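Local coordinates for protein DNA polymerase III subunit beta (Deinococcus radiodurans, PDB 4TRT) that probably encircles DNA as a ring-shaped head-to-tail homodimer and tethers DNA polymerases and other proteins to it, giving them processivity, at residues A76-N81 with S103-Q108; E88-G93 with S97-G102; K8-E13 with C56-E61. One frame throughout, in Å; residues are numbered along the deposited sequence. Where two conformers were deposited one is given.

Contact 1. Residues A76-N81 with S103-Q108; sequences AQIVRN and SDFKLQ
Ile78 is the residue through which helix 76-81 meets strand 103-108, where it touches Phe105 and Leu107. Ahead of it, Ala76 O accepts the helical bond from Arg80 N, while Gln77 packs on Val266 of the second subunit. At Ile78 the beta-branch divides the labour. CG2, anti to the backbone N, lies 3.8 Å from both Phe105 CG and Phe105 CD2, approaching the ring obliquely as the two side chains slide past each other in opposite directions. The other branch has CG1 beside the backbone N (chi1 -75°) and stretches on to CD1, which meets Leu107 CD1 tip to tip. These two methyls are modelled 3.3 Å apart, tighter than usual van der Waals contact; so short a distance is doubtful in detail, though the packing itself is clear.

This is the helix-on-sheet layer of the N-terminal domain in the ring-forming beta subunit. Alternation along the strand turns Phe105 and Leu107 to the helix and puts Lys106 on the other face, where its NZ bonds Asp104 OD1 at 3.0 Å on the syn side of the carboxylate. The strand's remaining edge pairs antiparallel with a strand of the second subunit, so the sheet continues across the dimer interface.

Farther along, Val79 faces helix 8-21, its compact shape suiting a buried helix-helix seam. Arg80, long and charged, reaches Glu19 in a salt bridge. Asn81 gives its backbone O to Arg263 NE of the second subunit.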
loop_
_atom_site.group_PDB
_atom_site.type_symbol
_atom_site.label_atom_id
_atom_site.label_comp_id
_atom_site.label_asym_id
_atom_site.label_seq_id
_atom_site.Cartn_x
_atom_site.Cartn_y
_atom_site.Cartn_z
ATOM N N ALA A 76 21.023 1.428 -3.117
ATOM C CA ALA A 76 20.181 1.082 -1.983
ATOM C C ALA A 76 19.418 -0.216 -2.238
ATOM O O ALA A 76 19.283 -1.059 -1.360
ATOM C CB ALA A 76 19.202 2.217 -1.691
ATOM N N GLN A 77 18.932 -0.367 -3.461
ATOM C CA GLN A 77 18.178 -1.552 -3.844
ATOM C C GLN A 77 19.055 -2.800 -3.838
ATOM O O GLN A 77 18.638 -3.869 -3.388
ATOM C CB GLN A 77 17.539 -1.328 -5.223
ATOM C CG GLN A 77 16.796 -2.532 -5.794
ATOM C CD GLN A 77 16.164 -2.216 -7.141
ATOM O OE1 GLN A 77 16.575 -1.278 -7.821
ATOM N NE2 GLN A 77 15.162 -2.989 -7.525
ATOM N N ILE A 78 20.263 -2.679 -4.379
ATOM C CA ILE A 78 21.201 -3.805 -4.417
ATOM C C ILE A 78 21.539 -4.258 -2.985
ATOM O O ILE A 78 21.515 -5.454 -2.676
ATOM C CB ILE A 78 22.467 -3.413 -5.198
ATOM C CG1 ILE A 78 22.174 -3.389 -6.703
ATOM C CG2 ILE A 78 23.630 -4.339 -4.876
ATOM C CD1 ILE A 78 23.317 -2.774 -7.511
ATOM N N VAL A 79 21.793 -3.298 -2.104
ATOM C CA VAL A 79 22.174 -3.632 -0.724
ATOM C C VAL A 79 21.002 -4.277 0.015
ATOM O O VAL A 79 21.168 -5.293 0.670
ATOM C CB VAL A 79 22.707 -2.402 0.038
ATOM C CG1 VAL A 79 22.974 -2.727 1.521
ATOM C CG2 VAL A 79 23.976 -1.892 -0.617
ATOM N N ARG A 80 19.810 -3.717 -0.145
ATOM C CA ARG A 80 18.612 -4.290 0.443
ATOM C C ARG A 80 18.384 -5.742 0.043
ATOM O O ARG A 80 18.012 -6.545 0.884
ATOM C CB ARG A 80 17.429 -3.433 0.037
ATOM C CG ARG A 80 16.039 -3.928 0.405
ATOM C CD ARG A 80 14.982 -2.975 -0.131
ATOM N NE ARG A 80 15.383 -1.590 0.051
ATOM C CZ ARG A 80 15.433 -0.650 -0.896
ATOM N NH1 ARG A 80 15.074 -0.885 -2.151
ATOM N NH2 ARG A 80 15.828 0.569 -0.564
ATOM N N ASN A 81 18.637 -6.069 -1.225
ATOM C CA ASN A 81 18.390 -7.404 -1.753
ATOM C C ASN A 81 19.464 -8.433 -1.401
ATOM O O ASN A 81 19.289 -9.619 -1.662
ATOM C CB ASN A 81 18.246 -7.346 -3.287
ATOM C CG ASN A 81 16.971 -6.654 -3.739
ATOM O OD1 ASN A 81 16.008 -6.535 -2.974
ATOM N ND2 ASN A 81 16.946 -6.206 -5.002
ATOM N N SER A 103 26.875 -13.597 -3.644
ATOM C CA SER A 103 26.458 -12.434 -4.415
ATOM C C SER A 103 27.645 -11.524 -4.721
ATOM O O SER A 103 28.407 -11.171 -3.824
ATOM C CB SER A 103 25.421 -11.597 -3.643
ATOM O OG SER A 103 24.187 -12.273 -3.550
ATOM N N ASP A 104 27.767 -11.117 -5.976
ATOM C CA ASP A 104 28.830 -10.200 -6.416
ATOM C C ASP A 104 28.212 -9.226 -7.404
ATOM O O ASP A 104 27.857 -9.625 -8.501
ATOM C CB ASP A 104 29.960 -11.001 -7.087
ATOM C CG ASP A 104 31.189 -10.157 -7.413
ATOM O OD1 ASP A 104 31.180 -8.917 -7.238
ATOM O OD2 ASP A 104 32.184 -10.750 -7.877
ATOM N N PHE A 105 28.042 -7.973 -6.984
ATOM C CA PHE A 105 27.399 -6.947 -7.789
ATOM C C PHE A 105 28.452 -5.899 -8.150
ATOM O O PHE A 105 29.304 -5.588 -7.337
ATOM C CB PHE A 105 26.222 -6.317 -7.011
ATOM C CG PHE A 105 24.996 -7.181 -6.977
ATOM C CD1 PHE A 105 24.958 -8.328 -6.209
ATOM C CD2 PHE A 105 23.892 -6.863 -7.742
ATOM C CE1 PHE A 105 23.833 -9.151 -6.212
ATOM C CE2 PHE A 105 22.762 -7.654 -7.726
ATOM C CZ PHE A 105 22.742 -8.810 -6.980
ATOM N N LYS A 106 28.407 -5.389 -9.375
ATOM C CA LYS A 106 29.291 -4.308 -9.816
ATOM C C LYS A 106 28.444 -3.131 -10.248
ATOM O O LYS A 106 27.567 -3.302 -11.083
ATOM C CB LYS A 106 30.145 -4.717 -11.032
ATOM C CG LYS A 106 30.824 -6.068 -10.975
ATOM C CD LYS A 106 31.860 -6.176 -9.882
ATOM C CE LYS A 106 32.711 -7.421 -10.102
ATOM N NZ LYS A 106 33.404 -7.851 -8.862
ATOM N N LEU A 107 28.704 -1.948 -9.696
ATOM C CA LEU A 107 28.067 -0.712 -10.153
ATOM C C LEU A 107 29.101 0.225 -10.785
ATOM O O LEU A 107 30.178 0.446 -10.221
ATOM C CB LEU A 107 27.432 0.056 -8.992
ATOM C CG LEU A 107 26.153 -0.397 -8.323
ATOM C CD1 LEU A 107 26.446 -1.696 -7.588
ATOM C CD2 LEU A 107 25.673 0.681 -7.356
ATOM N N GLN A 108 28.764 0.776 -11.950
ATOM C CA GLN A 108 29.553 1.850 -12.531
ATOM C C GLN A 108 29.458 3.091 -11.656
ATOM O O GLN A 108 28.368 3.487 -11.268
ATOM C CB GLN A 108 29.058 2.178 -13.940
ATOM C CG GLN A 108 29.468 1.128 -14.956
ATOM C CD GLN A 108 30.974 1.022 -15.146
ATOM O OE1 GLN A 108 31.644 1.970 -15.575
ATOM N NE2 GLN A 108 31.514 -0.149 -14.830
#

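Contact 2. Residues E88-G93 with S97-G102; sequences ELELSG and SVRSGG
Arg99 reaches across from its strand to two glutamates, Glu88 and Glu90, on the facing arm of an antiparallel beta-hairpin made by strands 86-92 and 95-100. Its CB lies 4.0 Å from Glu88 O, beside the hydrogen-bonded pair in which two backbone bonds join Glu88 and Arg99. From CG the chain runs extended to NE, parallel in sense to the side chain of Glu88, and CD comes 3.7 Å from Glu88 OE1. At the tip, NH1 is shared. It bonds Glu90 OE1 at 2.9 Å, meeting that oxygen from above the carboxylate plane, and forms a longer salt bridge of 3.5 Å with Glu88 OE1. Ser97 CB lies over one face of the guanidinium, toward the rim of the group, a spot where a small side chain fits. Two carboxylates around one guanidinium would be expected to stabilise its positive charge.

On the other face of the hairpin, at the non-hydrogen-bonded pair, Leu89 and Val98 lie side by side, Leu89 CD2 being 3.9 Å from Val98 CG2. Toward the turn, Ser97 and Glu90 make the next hydrogen-bonded pair. Ser97 OG also bonds Lys106 NZ on the adjoining strand, while Ser97 N gives its hydrogen to Glu90 O at 2.7 Å.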
loop_
_atom_site.group_PDB
_atom_site.type_symbol
_atom_site.label_atom_id
_atom_site.label_comp_id
_atom_site.label_asym_id
_atom_site.label_seq_id
_atom_site.Cartn_x
_atom_site.Cartn_y
_atom_site.Cartn_z
ATOM N N GLU A 88 30.978 -6.533 1.761
ATOM C CA GLU A 88 32.275 -6.028 1.331
ATOM C C GLU A 88 32.090 -5.055 0.157
ATOM O O GLU A 88 31.446 -5.393 -0.834
ATOM C CB GLU A 88 33.203 -7.173 0.912
ATOM C CG GLU A 88 34.616 -6.677 0.620
ATOM C CD GLU A 88 35.562 -7.727 0.087
ATOM O OE1 GLU A 88 35.170 -8.489 -0.820
ATOM O OE2 GLU A 88 36.718 -7.746 0.558
ATOM N N LEU A 89 32.655 -3.857 0.288
ATOM C CA LEU A 89 32.715 -2.879 -0.798
ATOM C C LEU A 89 34.142 -2.841 -1.287
ATOM O O LEU A 89 35.089 -2.925 -0.482
ATOM C CB LEU A 89 32.305 -1.486 -0.314
ATOM C CG LEU A 89 30.896 -1.380 0.245
ATOM C CD1 LEU A 89 30.621 0.034 0.751
ATOM C CD2 LEU A 89 29.889 -1.842 -0.817
ATOM N N GLU A 90 34.309 -2.775 -2.602
ATOM C CA GLU A 90 35.622 -2.597 -3.206
ATOM C C GLU A 90 35.493 -1.633 -4.385
ATOM O O GLU A 90 34.565 -1.736 -5.171
ATOM C CB GLU A 90 36.218 -3.934 -3.661
ATOM C CG GLU A 90 37.575 -3.799 -4.359
ATOM C CD GLU A 90 38.132 -5.109 -4.894
ATOM O OE1 GLU A 90 37.748 -6.192 -4.412
ATOM O OE2 GLU A 90 38.987 -5.056 -5.797
ATOM N N LEU A 91 36.428 -0.698 -4.508
ATOM C CA LEU A 91 36.409 0.266 -5.596
ATOM C C LEU A 91 37.655 0.069 -6.428
ATOM O O LEU A 91 38.777 0.238 -5.936
ATOM C CB LEU A 91 36.356 1.697 -5.051
ATOM C CG LEU A 91 36.283 2.797 -6.117
ATOM C CD1 LEU A 91 34.892 2.790 -6.730
ATOM C CD2 LEU A 91 36.595 4.165 -5.524
ATOM N N SER A 92 37.456 -0.303 -7.686
ATOM C CA SER A 92 38.550 -0.532 -8.617
ATOM C C SER A 92 38.228 0.143 -9.934
ATOM O O SER A 92 37.252 -0.222 -10.588
ATOM C CB SER A 92 38.695 -2.034 -8.839
ATOM O OG SER A 92 39.920 -2.347 -9.467
ATOM N N GLY A 93 39.048 1.125 -10.318
ATOM C CA GLY A 93 38.752 1.978 -11.466
ATOM C C GLY A 93 37.424 2.680 -11.264
ATOM O O GLY A 93 37.198 3.284 -10.211
ATOM N N SER A 97 32.431 -2.748 -6.444
ATOM C CA SER A 97 32.002 -4.116 -6.204
ATOM C C SER A 97 31.272 -4.195 -4.859
ATOM O O SER A 97 31.718 -3.610 -3.864
ATOM C CB SER A 97 33.199 -5.058 -6.241
ATOM O OG SER A 97 33.717 -5.095 -7.554
ATOM N N VAL A 98 30.140 -4.898 -4.838
ATOM C CA VAL A 98 29.338 -5.040 -3.618
ATOM C C VAL A 98 29.099 -6.545 -3.447
ATOM O O VAL A 98 28.454 -7.182 -4.312
ATOM C CB VAL A 98 27.993 -4.298 -3.727
ATOM C CG1 VAL A 98 27.249 -4.324 -2.400
ATOM C CG2 VAL A 98 28.180 -2.862 -4.220
ATOM N N ARG A 99 29.680 -7.117 -2.390
ATOM C CA ARG A 99 29.778 -8.569 -2.234
ATOM C C ARG A 99 29.261 -9.021 -0.892
ATOM O O ARG A 99 29.526 -8.388 0.129
ATOM C CB ARG A 99 31.237 -9.055 -2.325
ATOM C CG ARG A 99 31.863 -8.892 -3.689
ATOM C CD ARG A 99 33.219 -9.569 -3.746
ATOM N NE ARG A 99 33.862 -9.283 -5.018
ATOM C CZ ARG A 99 34.795 -8.356 -5.231
ATOM N NH1 ARG A 99 35.272 -7.610 -4.248
ATOM N NH2 ARG A 99 35.279 -8.202 -6.461
ATOM N N SER A 100 28.548 -10.140 -0.911
ATOM C CA SER A 100 28.174 -10.856 0.309
ATOM C C SER A 100 27.882 -12.307 -0.089
ATOM O O SER A 100 27.062 -12.556 -0.973
ATOM C CB SER A 100 26.945 -10.227 0.967
ATOM O OG SER A 100 26.686 -10.877 2.205
ATOM N N GLY A 101 28.605 -13.239 0.525
ATOM C CA GLY A 101 28.510 -14.658 0.206
ATOM C C GLY A 101 28.655 -14.930 -1.286
ATOM O O GLY A 101 29.665 -14.590 -1.886
ATOM N N GLY A 102 27.639 -15.548 -1.879
ATOM C CA GLY A 102 27.666 -15.894 -3.288
ATOM C C GLY A 102 27.311 -14.729 -4.213
ATOM O O GLY A 102 27.430 -14.871 -5.428
HETATM O O HOH W 1 35.279 -3.187 -8.154
#

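Contact 3. Residues K8-E13 with C56-E61; sequences KKTLNE and CFVPAE
Thr10 and Val58 carry most of this contact, a helix laid over a strand and running almost exactly opposite to it: the segment axes make 174° and approach to 8.3 Å. Apolar side-chain contact comes first. Thr10 CG2 lies 4.0 Å from Val58 CG1, and the two side chains slide past each other in opposite directions. The threonine torsion (chi1 -37°) sets OG1 beside the backbone N and CG2 anti to it, so that the methyl is the branch presented to the strand. The same methyl reaches Pro59 CD at 4.2 Å, the two side chains crossing at about a right angle.

A second kind of contact is between valine methyls and the helix backbone. Val58 CG1 comes within 4.0 Å of Leu11 N, and Val58 CG2 is equally far from Thr10 O, so both methyls of one valine rest against the Thr10-Leu11 peptide group. Leu11 packs its side chain on Val6 and Leu45, in the layer between helix and sheets that builds the N-terminal domain. Val58 touches these same two residues.

A salt bridge within the helix joins Lys9 and Glu13. Lys9 NZ bonds Glu13 OE2 at 2.8 Å, one helical turn on, nearly along the C-O axis; long polar chains suit these exposed positions.

Since the meeting surfaces are methyl and methylene groups and one backbone peptide, the fit across the contact depends on shape and burial: short beta-branched side chains let the backbones come close, with the CA atoms of Leu11 and Val58 6.2 Å apart.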
loop_
_atom_site.group_PDB
_atom_site.type_symbol
_atom_site.label_atom_id
_atom_site.label_comp_id
_atom_site.label_asym_id
_atom_site.label_seq_id
_atom_site.Cartn_x
_atom_site.Cartn_y
_atom_site.Cartn_z
ATOM N N LYS A 8 25.355 -5.018 6.867
ATOM C CA LYS A 8 24.253 -4.725 5.958
ATOM C C LYS A 8 23.164 -3.893 6.648
ATOM O O LYS A 8 22.642 -2.946 6.050
ATOM C CB LYS A 8 23.636 -5.995 5.374
ATOM C CG LYS A 8 22.569 -5.728 4.319
ATOM C CD LYS A 8 21.942 -7.000 3.766
ATOM C CE LYS A 8 20.986 -7.653 4.761
ATOM N NZ LYS A 8 20.594 -9.007 4.318
ATOM N N LYS A 9 22.831 -4.258 7.887
ATOM C CA LYS A 9 21.778 -3.592 8.653
ATOM C C LYS A 9 22.037 -2.096 8.766
ATOM O O LYS A 9 21.144 -1.279 8.531
ATOM C CB LYS A 9 21.664 -4.198 10.054
ATOM C CG LYS A 9 20.633 -3.506 10.950
ATOM C CD LYS A 9 20.461 -4.226 12.277
ATOM C CE LYS A 9 19.982 -3.277 13.370
ATOM N NZ LYS A 9 18.910 -2.359 12.878
ATOM N N THR A 10 23.276 -1.737 9.057
ATOM C CA THR A 10 23.625 -0.347 9.269
ATOM C C THR A 10 23.677 0.392 7.938
ATOM O O THR A 10 23.207 1.526 7.833
ATOM C CB THR A 10 24.969 -0.209 10.016
ATOM O OG1 THR A 10 25.103 -1.253 10.994
ATOM C CG2 THR A 10 25.009 1.095 10.764
ATOM N N LEU A 11 24.244 -0.240 6.921
ATOM C CA LEU A 11 24.298 0.376 5.599
ATOM C C LEU A 11 22.889 0.585 5.040
ATOM O O LEU A 11 22.613 1.613 4.435
ATOM C CB LEU A 11 25.158 -0.446 4.646
ATOM C CG LEU A 11 25.427 0.103 3.232
ATOM C CD1 LEU A 11 26.154 1.457 3.200
ATOM C CD2 LEU A 11 26.231 -0.959 2.520
ATOM N N ASN A 12 22.007 -0.398 5.236
ATOM C CA ASN A 12 20.588 -0.261 4.871
ATOM C C ASN A 12 19.925 0.930 5.514
ATOM O O ASN A 12 19.145 1.638 4.860
ATOM C CB ASN A 12 19.770 -1.493 5.280
ATOM C CG ASN A 12 19.774 -2.574 4.250
ATOM O OD1 ASN A 12 20.112 -2.354 3.078
ATOM N ND2 ASN A 12 19.366 -3.774 4.673
ATOM N N GLU A 13 20.183 1.141 6.797
ATOM C CA GLU A 13 19.566 2.265 7.503
ATOM C C GLU A 13 19.980 3.583 6.892
ATOM O O GLU A 13 19.136 4.428 6.629
ATOM C CB GLU A 13 19.918 2.264 8.984
ATOM C CG GLU A 13 19.123 1.259 9.783
ATOM C CD GLU A 13 19.463 1.296 11.258
ATOM O OE1 GLU A 13 19.664 2.415 11.797
ATOM O OE2 GLU A 13 19.530 0.209 11.866
ATOM N N CYS A 56 24.879 10.848 6.334
ATOM C CA CYS A 56 24.740 9.795 7.334
ATOM C C CYS A 56 26.043 9.030 7.452
ATOM O O CYS A 56 26.611 8.585 6.449
ATOM C CB CYS A 56 23.618 8.824 6.976
ATOM S SG CYS A 56 23.223 7.718 8.356
ATOM N N PHE A 57 26.501 8.859 8.686
ATOM C CA PHE A 57 27.709 8.090 8.953
ATOM C C PHE A 57 27.373 6.616 9.204
ATOM O O PHE A 57 26.484 6.302 9.993
ATOM C CB PHE A 57 28.440 8.662 10.160
ATOM C CG PHE A 57 29.685 7.900 10.531
ATOM C CD1 PHE A 57 30.854 8.066 9.803
ATOM C CD2 PHE A 57 29.697 7.040 11.621
ATOM C CE1 PHE A 57 32.011 7.377 10.145
ATOM C CE2 PHE A 57 30.852 6.351 11.970
ATOM C CZ PHE A 57 32.008 6.521 11.227
ATOM N N VAL A 58 28.102 5.722 8.542
ATOM C CA VAL A 58 27.969 4.298 8.752
ATOM C C VAL A 58 29.327 3.738 9.190
ATOM O O VAL A 58 30.286 3.763 8.412
ATOM C CB VAL A 58 27.490 3.599 7.463
ATOM C CG1 VAL A 58 27.412 2.093 7.662
ATOM C CG2 VAL A 58 26.135 4.176 7.030
ATOM N N PRO A 59 29.418 3.221 10.432
ATOM C CA PRO A 59 30.685 2.629 10.869
ATOM C C PRO A 59 31.131 1.480 9.983
ATOM O O PRO A 59 30.300 0.687 9.533
ATOM C CB PRO A 59 30.374 2.129 12.294
ATOM C CG PRO A 59 29.293 3.039 12.771
ATOM C CD PRO A 59 28.460 3.356 11.548
ATOM N N ALA A 60 32.429 1.417 9.711
ATOM C CA ALA A 60 32.984 0.408 8.827
ATOM C C ALA A 60 34.477 0.317 9.008
ATOM O O ALA A 60 35.110 1.245 9.508
ATOM C CB ALA A 60 32.678 0.770 7.369
ATOM N N GLU A 61 35.054 -0.796 8.571
ATOM C CA GLU A 61 36.495 -0.902 8.494
ATOM C C GLU A 61 36.887 -0.669 7.057
ATOM O O GLU A 61 36.431 -1.384 6.174
ATOM C CB GLU A 61 36.958 -2.266 8.996
ATOM C CG GLU A 61 36.444 -2.470 10.411
ATOM C CD GLU A 61 37.250 -3.444 11.233
ATOM O OE1 GLU A 61 38.109 -4.147 10.654
ATOM O OE2 GLU A 61 37.021 -3.489 12.472
#

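How the contacts relate
All three contacts belong to the N-terminal domain and lie on the same side of the chain's centre. Contact 2 is nested in the loop closed by contact 1, and their centres are about 9 Å apart; they share one sheet, in which Phe105 O lies 2.7 Å from Val98 N, a probable hydrogen bond, while Leu107 CD1 packs on Val98 CG2. Contact 3 closes earlier in the chain, its centre about 15 Å from each of the others. It joins contact 1 helix to helix, with Val79 CG1 3.8 Å from Leu11 CD2. Contacts 2 and 3 do not touch, their nearest atoms being about 5 Å apart. Contact 1 borders the second subunit; contact 3 does not.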